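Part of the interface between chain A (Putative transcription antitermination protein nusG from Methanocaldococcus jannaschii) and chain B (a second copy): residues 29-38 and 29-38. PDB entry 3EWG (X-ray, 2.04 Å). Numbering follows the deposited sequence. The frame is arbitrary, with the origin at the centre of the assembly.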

# COMPACT_ATOMS: atom_id res chain seq x y z
N ASP A 29 12.74 7.51 -4.60
CA ASP A 29 12.20 6.95 -5.84
C ASP A 29 11.48 5.63 -5.56
O ASP A 29 11.88 4.57 -6.04
CB ASP A 29 13.31 6.79 -6.89
CG ASP A 29 13.87 8.12 -7.36
OD1 ASP A 29 13.09 9.08 -7.51
OD2 ASP A 29 15.10 8.21 -7.58
N VAL A 30 10.42 5.73 -4.76
CA VAL A 30 9.59 4.60 -4.37
C VAL A 30 8.27 4.75 -5.12
O VAL A 30 7.59 5.76 -4.97
CB VAL A 30 9.38 4.57 -2.84
CG1 VAL A 30 8.33 3.53 -2.45
CG2 VAL A 30 10.70 4.29 -2.12
N TYR A 31 7.93 3.75 -5.93
CA TYR A 31 6.82 3.89 -6.89
C TYR A 31 5.53 3.23 -6.47
O TYR A 31 4.43 3.73 -6.78
CB TYR A 31 7.24 3.37 -8.28
CG TYR A 31 8.54 3.96 -8.79
CD1 TYR A 31 8.75 5.34 -8.79
CD2 TYR A 31 9.56 3.14 -9.29
CE1 TYR A 31 9.94 5.89 -9.26
CE2 TYR A 31 10.75 3.68 -9.77
CZ TYR A 31 10.93 5.06 -9.75
OH TYR A 31 12.10 5.62 -10.22
N SER A 32 5.64 2.10 -5.77
CA SER A 32 4.49 1.32 -5.35
C SER A 32 4.69 0.74 -3.95
O SER A 32 5.82 0.43 -3.56
CB SER A 32 4.20 0.18 -6.33
OG SER A 32 4.21 0.64 -7.67
N ILE A 33 3.60 0.61 -3.21
CA ILE A 33 3.62 -0.02 -1.89
C ILE A 33 2.39 -0.93 -1.76
O ILE A 33 1.28 -0.49 -2.05
CB ILE A 33 3.63 1.01 -0.73
CG1 ILE A 33 4.86 1.93 -0.81
CG2 ILE A 33 3.60 0.31 0.64
CD1 ILE A 33 4.78 3.17 0.06
N LEU A 34 2.62 -2.17 -1.34
CA LEU A 34 1.54 -3.11 -1.03
C LEU A 34 1.67 -3.68 0.38
O LEU A 34 2.69 -4.29 0.73
CB LEU A 34 1.48 -4.26 -2.04
CG LEU A 34 0.52 -5.43 -1.71
CD1 LEU A 34 -0.93 -5.03 -1.90
CD2 LEU A 34 0.84 -6.68 -2.52
N ALA A 35 0.63 -3.49 1.18
CA ALA A 35 0.52 -4.15 2.48
C ALA A 35 -0.78 -4.95 2.53
O ALA A 35 -1.82 -4.48 2.05
CB ALA A 35 0.57 -3.14 3.61
N SER A 36 -0.72 -6.15 3.10
CA SER A 36 -1.88 -7.02 3.20
C SER A 36 -1.76 -7.96 4.39
O SER A 36 -0.71 -8.58 4.61
CB SER A 36 -2.05 -7.84 1.92
OG SER A 36 -3.15 -8.73 2.03
N GLU A 37 -2.85 -8.09 5.15
CA GLU A 37 -2.92 -9.05 6.24
C GLU A 37 -2.73 -10.48 5.74
O GLU A 37 -2.31 -11.36 6.49
CB GLU A 37 -4.24 -8.93 7.00
CG GLU A 37 -4.35 -7.67 7.84
CD GLU A 37 -5.60 -7.63 8.70
OE1 GLU A 37 -6.29 -8.67 8.83
OE2 GLU A 37 -5.90 -6.55 9.23
N SER A 38 -3.05 -10.71 4.47
CA SER A 38 -2.85 -12.00 3.81
C SER A 38 -1.37 -12.30 3.57
O SER A 38 -0.98 -13.46 3.41
CB SER A 38 -3.61 -12.04 2.49
OG SER A 38 -5.01 -11.98 2.72
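Chain B, residues 29-38: DVYSILASES

How does the backbone of chain B run against that of chain A? Residues 30-36 are a strand in both copies, and an exact two-fold axis sets the two edge to edge, antiparallel, with 169° between their N-to-C directions and a closest approach of the axes of 4.7 Å. A:Leu34 faces its own copy, B:Leu34, with CA atoms 4.6 Å apart, so every other pairing occurs twice: A:Ser32 lies against B:Ser36 (CA to CA 4.1 Å), A:Ile33 against B:Ala35 (5.5 Å between CA atoms) and A:Tyr31 near B:Glu37 (CA to CA 5.5 Å).

What ties the strands together? A:Ile33 and B:Ala35 form a hydrogen-bonded pair: A:Ile33 N donates to B:Ala35 O at 2.9 Å, and B:Ala35 N to A:Ile33 O at 3.1 Å. Beyond the last bridge, B:Glu37 N reaches A:Tyr31 O at 3.0 Å. With the symmetry mates, six main-chain hydrogen bonds join the copies into a continuous ladder.

Which side chains meet on the face that carries A:Ser32, A:Leu34, A:Ser36 and their B counterparts? At its middle, A:Leu34 CB packs 3.9 Å from B:Leu34 CD1, an apolar contact across the axis. Flanking it, B:Ser36 OG donates to A:Ser32 OG at 2.7 Å, and A:Ser36 OG does the same to B:Ser32 OG. A:Ser36 OG and B:Ser36 OG each also accept a hydrogen bond from their own chain: B:Ser38 N lies 3.1 Å from B:Ser36 OG, linking the turn after the strand to the seryl pair.

What lies on the other face and at the ends? A:Ile33, A:Ala35, B:Ile33 and B:Ala35 share the opposite face, all buried. At the ends, CA-to-CB of B:Glu37 points toward chain A, and its OE1 comes 3.6 Å from A:Tyr31 CD1, obliquely to the ring.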

# COMPACT_ATOMS: atom_id res chain seq x y z
N ASP B 29 -11.95 -2.13 9.63
CA ASP B 29 -11.69 -3.46 9.09
C ASP B 29 -11.15 -3.37 7.66
O ASP B 29 -11.78 -3.84 6.71
CB ASP B 29 -12.95 -4.33 9.18
CG ASP B 29 -13.36 -4.63 10.61
OD1 ASP B 29 -12.47 -4.86 11.46
OD2 ASP B 29 -14.58 -4.66 10.89
N VAL B 30 -9.99 -2.75 7.55
CA VAL B 30 -9.29 -2.56 6.28
C VAL B 30 -8.09 -3.49 6.29
O VAL B 30 -7.25 -3.39 7.18
CB VAL B 30 -8.86 -1.08 6.09
CG1 VAL B 30 -7.94 -0.91 4.89
CG2 VAL B 30 -10.09 -0.19 5.95
N TYR B 31 -8.02 -4.40 5.33
CA TYR B 31 -7.06 -5.51 5.38
C TYR B 31 -5.84 -5.33 4.50
O TYR B 31 -4.74 -5.78 4.86
CB TYR B 31 -7.75 -6.84 5.04
CG TYR B 31 -9.01 -7.12 5.85
CD1 TYR B 31 -9.00 -7.00 7.24
CD2 TYR B 31 -10.20 -7.50 5.23
CE1 TYR B 31 -10.15 -7.25 7.99
CE2 TYR B 31 -11.35 -7.75 5.97
CZ TYR B 31 -11.31 -7.63 7.36
OH TYR B 31 -12.43 -7.87 8.11
N SER B 32 -6.03 -4.70 3.35
CA SER B 32 -4.96 -4.50 2.38
C SER B 32 -5.04 -3.12 1.73
O SER B 32 -6.13 -2.58 1.55
CB SER B 32 -4.99 -5.58 1.30
OG SER B 32 -5.12 -6.88 1.86
N ILE B 33 -3.89 -2.57 1.38
CA ILE B 33 -3.82 -1.30 0.65
C ILE B 33 -2.74 -1.42 -0.43
O ILE B 33 -1.62 -1.85 -0.14
CB ILE B 33 -3.50 -0.09 1.59
CG1 ILE B 33 -4.57 0.06 2.67
CG2 ILE B 33 -3.38 1.21 0.77
CD1 ILE B 33 -4.18 0.98 3.81
N LEU B 34 -3.09 -1.04 -1.66
CA LEU B 34 -2.14 -0.95 -2.76
C LEU B 34 -2.15 0.42 -3.42
O LEU B 34 -3.19 0.89 -3.90
CB LEU B 34 -2.40 -2.03 -3.83
CG LEU B 34 -1.60 -1.92 -5.14
CD1 LEU B 34 -0.15 -2.31 -4.94
CD2 LEU B 34 -2.23 -2.74 -6.26
N ALA B 35 -0.98 1.06 -3.45
CA ALA B 35 -0.79 2.29 -4.22
C ALA B 35 0.36 2.09 -5.19
O ALA B 35 1.38 1.48 -4.85
CB ALA B 35 -0.52 3.47 -3.31
N SER B 36 0.19 2.59 -6.41
CA SER B 36 1.21 2.46 -7.45
C SER B 36 1.12 3.60 -8.46
O SER B 36 0.03 3.94 -8.93
CB SER B 36 1.06 1.12 -8.19
OG SER B 36 2.02 1.01 -9.23
N GLU B 37 2.27 4.17 -8.80
CA GLU B 37 2.35 5.19 -9.85
C GLU B 37 1.87 4.63 -11.20
O GLU B 37 1.43 5.39 -12.05
CB GLU B 37 3.77 5.74 -9.99
CG GLU B 37 4.19 6.62 -8.82
CD GLU B 37 5.55 7.27 -9.04
OE1 GLU B 37 6.07 7.23 -10.17
OE2 GLU B 37 6.09 7.81 -8.05
N SER B 38 1.97 3.32 -11.36
CA SER B 38 1.47 2.63 -12.55
C SER B 38 -0.06 2.60 -12.62
O SER B 38 -0.64 2.44 -13.69
CB SER B 38 2.02 1.20 -12.60
OG SER B 38 3.42 1.22 -12.76